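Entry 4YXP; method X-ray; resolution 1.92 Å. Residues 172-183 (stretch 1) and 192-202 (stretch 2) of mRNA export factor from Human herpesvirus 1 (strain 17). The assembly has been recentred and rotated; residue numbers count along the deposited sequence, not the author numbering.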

ATOM      1  N   GLY B 172     -16.626   8.929  -5.712  1.00 38.92           N
ATOM      2  CA  GLY B 172     -15.680   7.832  -5.661  1.00 34.93           C
ATOM      3  C   GLY B 172     -14.409   8.235  -4.938  1.00 31.46           C
ATOM      4  O   GLY B 172     -14.139   9.425  -4.758  1.00 30.46           O
ATOM      5  N   LEU B 173     -13.630   7.244  -4.521  1.00 30.78           N
ATOM      6  CA  LEU B 173     -12.399   7.494  -3.782  1.00 32.37           C
ATOM      7  C   LEU B 173     -11.466   8.435  -4.538  1.00 34.57           C
ATOM      8  O   LEU B 173     -10.937   9.391  -3.966  1.00 33.39           O
ATOM      9  CB  LEU B 173     -11.684   6.175  -3.492  1.00 31.97           C
ATOM     10  CG  LEU B 173     -10.325   6.274  -2.795  1.00 31.55           C
ATOM     11  CD1 LEU B 173     -10.451   6.974  -1.450  1.00 30.99           C
ATOM     12  CD2 LEU B 173      -9.722   4.889  -2.624  1.00 31.60           C
ATOM     13  N   ASP B 174     -11.265   8.162  -5.822  1.00 38.28           N
ATOM     14  CA  ASP B 174     -10.352   8.961  -6.635  1.00 41.54           C
ATOM     15  C   ASP B 174     -10.838  10.404  -6.753  1.00 41.31           C
ATOM     16  O   ASP B 174     -10.044  11.344  -6.686  1.00 42.61           O
ATOM     17  CB  ASP B 174     -10.190   8.337  -8.023  1.00 45.10           C
ATOM     18  CG  ASP B 174      -9.492   6.991  -7.977  1.00 46.53           C
ATOM     19  OD1 ASP B 174      -8.685   6.769  -7.050  1.00 44.98           O
ATOM     20  OD2 ASP B 174      -9.750   6.155  -8.869  1.00 49.98           O
ATOM     21  N   GLU B 175     -12.147  10.572  -6.918  1.00 38.05           N
ATOM     22  CA  GLU B 175     -12.746  11.899  -7.029  1.00 37.89           C
ATOM     23  C   GLU B 175     -12.626  12.670  -5.714  1.00 33.86           C
ATOM     24  O   GLU B 175     -12.331  13.867  -5.711  1.00 33.33           O
ATOM     25  CB  GLU B 175     -14.215  11.790  -7.436  1.00 44.20           C
ATOM     26  CG  GLU B 175     -14.452  11.015  -8.728  1.00 51.81           C
ATOM     27  CD  GLU B 175     -15.871  10.491  -8.841  1.00 58.61           C
ATOM     28  OE1 GLU B 175     -16.805  11.206  -8.419  1.00 60.90           O
ATOM     29  OE2 GLU B 175     -16.049   9.360  -9.345  1.00 61.32           O
ATOM     30  N   LEU B 176     -12.861  11.984  -4.599  1.00 32.68           N
ATOM     31  CA  LEU B 176     -12.746  12.607  -3.280  1.00 31.73           C
ATOM     32  C   LEU B 176     -11.350  13.184  -3.069  1.00 30.16           C
ATOM     33  O   LEU B 176     -11.199  14.321  -2.617  1.00 28.98           O
ATOM     34  CB  LEU B 176     -13.055  11.597  -2.168  1.00 31.24           C
ATOM     35  CG  LEU B 176     -14.510  11.162  -1.971  1.00 31.97           C
ATOM     36  CD1 LEU B 176     -14.579  10.029  -0.962  1.00 29.19           C
ATOM     37  CD2 LEU B 176     -15.382  12.327  -1.516  1.00 34.54           C
ATOM     38  N   CYS B 177     -10.335  12.391  -3.402  1.00 29.67           N
ATOM     39  CA  CYS B 177      -8.944  12.767  -3.166  1.00 30.68           C
ATOM     40  C   CYS B 177      -8.423  13.742  -4.220  1.00 32.95           C
ATOM     41  O   CYS B 177      -7.356  14.338  -4.050  1.00 34.82           O
ATOM     42  CB  CYS B 177      -8.061  11.518  -3.132  1.00 30.62           C
ATOM     43  SG  CYS B 177      -8.441  10.407  -1.766  1.00 31.27           S
ATOM     44  N   SER B 178      -9.172  13.897  -5.305  1.00 32.89           N
ATOM     45  CA  SER B 178      -8.828  14.855  -6.345  1.00 34.50           C
ATOM     46  C   SER B 178      -9.483  16.210  -6.071  1.00 36.03           C
ATOM     47  O   SER B 178      -8.847  17.258  -6.200  1.00 38.25           O
ATOM     48  CB  SER B 178      -9.257  14.329  -7.717  1.00 37.06           C
ATOM     49  OG  SER B 178      -9.045  15.306  -8.717  1.00 40.96           O
ATOM     50  N   ARG B 179     -10.754  16.182  -5.684  1.00 34.44           N
ATOM     51  CA  ARG B 179     -11.512  17.407  -5.439  1.00 34.02           C
ATOM     52  C   ARG B 179     -11.104  18.060  -4.122  1.00 32.81           C
ATOM     53  O   ARG B 179     -10.992  19.284  -4.036  1.00 34.15           O
ATOM     54  CB  ARG B 179     -13.012  17.103  -5.441  1.00 34.53           C
ATOM     55  CG  ARG B 179     -13.555  16.722  -6.815  1.00 37.72           C
ATOM     56  CD  ARG B 179     -14.881  15.987  -6.713  1.00 39.32           C
ATOM     57  NE  ARG B 179     -15.878  16.737  -5.951  1.00 40.78           N
ATOM     58  CZ  ARG B 179     -16.777  17.565  -6.479  1.00 44.78           C
ATOM     59  NH1 ARG B 179     -16.829  17.769  -7.793  1.00 46.71           N
ATOM     60  NH2 ARG B 179     -17.634  18.194  -5.686  1.00 46.91           N
ATOM     61  N   ARG B 180     -10.888  17.237  -3.101  1.00 30.75           N
ATOM     62  CA  ARG B 180     -10.406  17.711  -1.804  1.00 30.25           C
ATOM     63  C   ARG B 180     -11.276  18.841  -1.249  1.00 30.20           C
ATOM     64  O   ARG B 180     -10.769  19.896  -0.863  1.00 30.97           O
ATOM     65  CB  ARG B 180      -8.948  18.168  -1.925  1.00 31.59           C
ATOM     66  CG  ARG B 180      -7.987  17.046  -2.329  1.00 32.43           C
ATOM     67  CD  ARG B 180      -6.529  17.496  -2.309  1.00 32.94           C
ATOM     68  NE  ARG B 180      -6.193  18.371  -3.432  1.00 34.10           N
ATOM     69  CZ  ARG B 180      -5.732  17.953  -4.610  1.00 34.96           C
ATOM     70  NH1 ARG B 180      -5.544  16.659  -4.844  1.00 35.13           N
ATOM     71  NH2 ARG B 180      -5.455  18.835  -5.561  1.00 36.29           N
ATOM     72  N   ARG B 181     -12.585  18.604  -1.205  1.00 29.88           N
ATOM     73  CA  ARG B 181     -13.545  19.598  -0.729  1.00 32.67           C
ATOM     74  C   ARG B 181     -14.212  19.148   0.563  1.00 31.04           C
ATOM     75  O   ARG B 181     -14.713  18.029   0.657  1.00 30.71           O
ATOM     76  CB  ARG B 181     -14.622  19.863  -1.786  1.00 39.97           C
ATOM     77  CG  ARG B 181     -14.108  20.487  -3.065  1.00 46.96           C
ATOM     78  CD  ARG B 181     -15.240  20.720  -4.050  1.00 53.89           C
ATOM     79  NE  ARG B 181     -14.748  20.904  -5.413  1.00 58.85           N
ATOM     80  CZ  ARG B 181     -15.513  21.219  -6.452  1.00 64.13           C
ATOM     81  NH1 ARG B 181     -16.819  21.397  -6.296  1.00 66.14           N
ATOM     82  NH2 ARG B 181     -14.969  21.359  -7.654  1.00 66.74           N
ATOM     83  N   LEU B 182     -14.223  20.028   1.556  1.00 30.98           N
ATOM     84  CA  LEU B 182     -14.867  19.729   2.826  1.00 30.52           C
ATOM     85  C   LEU B 182     -16.344  19.409   2.626  1.00 30.20           C
ATOM     86  O   LEU B 182     -16.914  18.595   3.352  1.00 29.13           O
ATOM     87  CB  LEU B 182     -14.712  20.906   3.788  1.00 30.49           C
ATOM     88  CG  LEU B 182     -13.274  21.296   4.128  1.00 28.51           C
ATOM     89  CD1 LEU B 182     -13.263  22.581   4.934  1.00 29.67           C
ATOM     90  CD2 LEU B 182     -12.566  20.177   4.885  1.00 26.00           C
ATOM     91  N   ALA B 183     -16.955  20.048   1.633  1.00 32.17           N
ATOM     92  CA  ALA B 183     -18.381  19.880   1.364  1.00 35.11           C
ATOM     93  C   ALA B 183     -18.717  18.469   0.882  1.00 35.41           C
ATOM     94  O   ALA B 183     -19.884  18.082   0.867  1.00 35.57           O
ATOM     95  CB  ALA B 183     -18.846  20.908   0.339  1.00 38.08           C
ATOM     96  N   VAL B 192     -11.981  10.832   6.421  1.00 23.96           N
ATOM     97  CA  VAL B 192     -10.599  10.389   6.517  1.00 23.30           C
ATOM     98  C   VAL B 192      -9.834  10.699   5.229  1.00 22.58           C
ATOM     99  O   VAL B 192      -8.729  11.230   5.264  1.00 20.75           O
ATOM    100  CB  VAL B 192     -10.529   8.883   6.853  1.00 24.35           C
ATOM    101  CG1 VAL B 192      -9.102   8.353   6.719  1.00 24.14           C
ATOM    102  CG2 VAL B 192     -11.044   8.637   8.264  1.00 25.47           C
ATOM    103  N   PHE B 193     -10.414  10.379   4.084  1.00 22.56           N
ATOM    104  CA  PHE B 193      -9.655  10.502   2.847  1.00 22.26           C
ATOM    105  C   PHE B 193      -9.580  11.944   2.343  1.00 21.96           C
ATOM    106  O   PHE B 193      -8.542  12.360   1.837  1.00 22.14           O
ATOM    107  CB  PHE B 193     -10.238   9.559   1.793  1.00 23.00           C
ATOM    108  CG  PHE B 193      -9.797   8.140   1.984  1.00 22.97           C
ATOM    109  CD1 PHE B 193      -8.564   7.724   1.514  1.00 23.36           C
ATOM    110  CD2 PHE B 193     -10.582   7.241   2.687  1.00 22.89           C
ATOM    111  CE1 PHE B 193      -8.134   6.422   1.711  1.00 24.14           C
ATOM    112  CE2 PHE B 193     -10.157   5.940   2.890  1.00 23.45           C
ATOM    113  CZ  PHE B 193      -8.933   5.530   2.400  1.00 24.13           C
ATOM    114  N   VAL B 194     -10.644  12.720   2.519  1.00 22.95           N
ATOM    115  CA  VAL B 194     -10.626  14.117   2.098  1.00 23.79           C
ATOM    116  C   VAL B 194      -9.647  14.922   2.966  1.00 23.24           C
ATOM    117  O   VAL B 194      -8.856  15.717   2.454  1.00 23.49           O
ATOM    118  CB  VAL B 194     -12.037  14.732   2.143  1.00 26.67           C
ATOM    119  CG1 VAL B 194     -11.981  16.247   1.921  1.00 28.01           C
ATOM    120  CG2 VAL B 194     -12.922  14.090   1.088  1.00 28.06           C
ATOM    121  N   ILE B 195      -9.698  14.719   4.277  1.00 22.81           N
ATOM    122  CA  ILE B 195      -8.839  15.482   5.181  1.00 23.39           C
ATOM    123  C   ILE B 195      -7.373  15.122   4.956  1.00 22.79           C
ATOM    124  O   ILE B 195      -6.527  16.006   4.830  1.00 22.33           O
ATOM    125  CB  ILE B 195      -9.249  15.269   6.651  1.00 24.06           C
ATOM    126  CG1 ILE B 195     -10.646  15.841   6.902  1.00 23.93           C
ATOM    127  CG2 ILE B 195      -8.236  15.914   7.601  1.00 26.18           C
ATOM    128  CD1 ILE B 195     -10.783  17.341   6.627  1.00 25.51           C
ATOM    129  N   LEU B 196      -7.065  13.833   4.904  1.00 23.80           N
ATOM    130  CA  LEU B 196      -5.690  13.407   4.666  1.00 24.91           C
ATOM    131  C   LEU B 196      -5.192  13.901   3.306  1.00 25.33           C
ATOM    132  O   LEU B 196      -4.035  14.297   3.175  1.00 25.72           O
ATOM    133  CB  LEU B 196      -5.566  11.883   4.747  1.00 25.64           C
ATOM    134  CG  LEU B 196      -5.758  11.224   6.116  1.00 25.40           C
ATOM    135  CD1 LEU B 196      -5.472   9.735   6.013  1.00 24.71           C
ATOM    136  CD2 LEU B 196      -4.880  11.859   7.189  1.00 25.24           C
ATOM    137  N   ALA B 197      -6.058  13.880   2.296  1.00 24.79           N
ATOM    138  CA  ALA B 197      -5.670  14.336   0.963  1.00 25.04           C
ATOM    139  C   ALA B 197      -5.376  15.834   0.969  1.00 25.35           C
ATOM    140  O   ALA B 197      -4.421  16.289   0.337  1.00 25.13           O
ATOM    141  CB  ALA B 197      -6.753  14.015  -0.053  1.00 24.46           C
ATOM    142  N   ARG B 198      -6.204  16.597   1.676  1.00 25.94           N
ATOM    143  CA  ARG B 198      -6.005  18.037   1.778  1.00 26.20           C
ATOM    144  C   ARG B 198      -4.689  18.334   2.486  1.00 26.17           C
ATOM    145  O   ARG B 198      -3.894  19.139   2.015  1.00 26.30           O
ATOM    146  CB  ARG B 198      -7.169  18.699   2.522  1.00 26.34           C
ATOM    147  CG  ARG B 198      -8.437  18.823   1.693  1.00 26.19           C
ATOM    148  CD  ARG B 198      -9.640  19.217   2.544  1.00 26.18           C
ATOM    149  NE  ARG B 198      -9.510  20.537   3.160  1.00 26.98           N
ATOM    150  CZ  ARG B 198      -9.898  21.680   2.597  1.00 28.76           C
ATOM    151  NH1 ARG B 198     -10.433  21.690   1.383  1.00 29.57           N
ATOM    152  NH2 ARG B 198      -9.745  22.826   3.251  1.00 29.41           N
ATOM    153  N   LEU B 199      -4.462  17.671   3.614  1.00 25.18           N
ATOM    154  CA  LEU B 199      -3.246  17.885   4.386  1.00 25.36           C
ATOM    155  C   LEU B 199      -2.016  17.480   3.568  1.00 23.75           C
ATOM    156  O   LEU B 199      -1.037  18.217   3.509  1.00 22.39           O
ATOM    157  CB  LEU B 199      -3.304  17.105   5.702  1.00 25.33           C
ATOM    158  CG  LEU B 199      -2.173  17.339   6.705  1.00 26.73           C
ATOM    159  CD1 LEU B 199      -2.062  18.813   7.084  1.00 27.14           C
ATOM    160  CD2 LEU B 199      -2.390  16.494   7.951  1.00 27.91           C
ATOM    161  N   ALA B 200      -2.075  16.317   2.925  1.00 23.14           N
ATOM    162  CA  ALA B 200      -0.960  15.850   2.105  1.00 23.78           C
ATOM    163  C   ALA B 200      -0.663  16.830   0.974  1.00 26.66           C
ATOM    164  O   ALA B 200       0.499  17.060   0.627  1.00 29.67           O
ATOM    165  CB  ALA B 200      -1.254  14.466   1.541  1.00 23.10           C
ATOM    166  N   ASN B 201      -1.713  17.410   0.406  1.00 27.43           N
ATOM    167  CA  ASN B 201      -1.559  18.360  -0.691  1.00 29.66           C
ATOM    168  C   ASN B 201      -0.774  19.593  -0.250  1.00 30.06           C
ATOM    169  O   ASN B 201       0.132  20.035  -0.950  1.00 30.24           O
ATOM    170  CB  ASN B 201      -2.925  18.780  -1.240  1.00 30.53           C
ATOM    171  CG  ASN B 201      -2.818  19.863  -2.297  1.00 31.65           C
ATOM    172  OD1 ASN B 201      -3.024  21.047  -2.017  1.00 32.43           O
ATOM    173  ND2 ASN B 201      -2.489  19.464  -3.518  1.00 31.57           N
ATOM    174  N   ARG B 202      -1.122  20.145   0.908  1.00 29.47           N
ATOM    175  CA  ARG B 202      -0.435  21.332   1.411  1.00 31.64           C
ATOM    176  C   ARG B 202       1.024  21.013   1.724  1.00 29.73           C
ATOM    177  O   ARG B 202       1.907  21.848   1.525  1.00 30.12           O
ATOM    178  CB  ARG B 202      -1.124  21.879   2.662  1.00 37.44           C
ATOM    179  CG  ARG B 202      -2.609  22.156   2.506  1.00 45.61           C
ATOM    180  CD  ARG B 202      -2.904  23.208   1.453  1.00 54.99           C
ATOM    181  NE  ARG B 202      -4.322  23.560   1.446  1.00 62.75           N
ATOM    182  CZ  ARG B 202      -5.279  22.817   0.893  1.00 67.30           C
ATOM    183  NH1 ARG B 202      -4.979  21.671   0.293  1.00 67.64           N
ATOM    184  NH2 ARG B 202      -6.542  23.220   0.943  1.00 69.34           N
TER
HETATM  185  O   HOH W   1      -6.286  20.883  -2.196  1.00 40.61           O
HETATM  186  O   HOH W   2      -5.312  21.802  -4.553  1.00 43.12           O

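Helix 173-179 packs against helix 192-202 with their N-to-C directions 40° apart and their axes 8.4 Å apart at closest approach. G172 occupies the N-cap position of the first helix; R180, with positive phi (53°), turns the chain out of it, and a 3-10 segment begins at L182. The backbones come close at two points, C177 CA to A197 CA (5.5 Å) and R180 CA to V194 CA (5.3 Å). Small side chains suit the first: A197 points its CB toward stretch 1, 4.0 Å from C177 CA and 4.2 Å from C177 CB. Together the stretches bury 609 Å².

At one end of the contact, L173 (chi1 t, chi2 p) lays CD1 over the face of the F193 ring, 3.8 Å from its centroid, a CH-pi contact between two buried residues. C177 SG sits 4.1 Å from F193 CB and lies obliquely to the ring. L176 CD2 meets V194 CG2 at 4.0 Å, while V194 CG1 reaches the turn, 3.5 Å from R181 O; the compact, branched valine thus touches both helix and turn.

The one direct hydrogen bond across the stretches runs from R198 NH1 to R180 O (2.9 Å, 149°). The carbonyl lies near the guanidinium plane, where the N-H groups point. L182 CD2 covers one face of this guanidinium, 3.5 Å from R198 NE, and also packs 3.8 Å from I195 CD1. R198 NE and NH2 are satisfied elsewhere in the structure.

R180 contributes the largest covered area. Its aliphatic CG rests 4.0 Å from A197 CB, and NH1 makes a weak bond back to C177 O (3.0 Å). N201 ND2 lies over one face of its guanidinium, 3.7 Å from R180 NH2. Water 1 accepts from R180 NE (2.8 Å) and R202 NH1 (2.9 Å), bridging the stretches at a partly exposed margin.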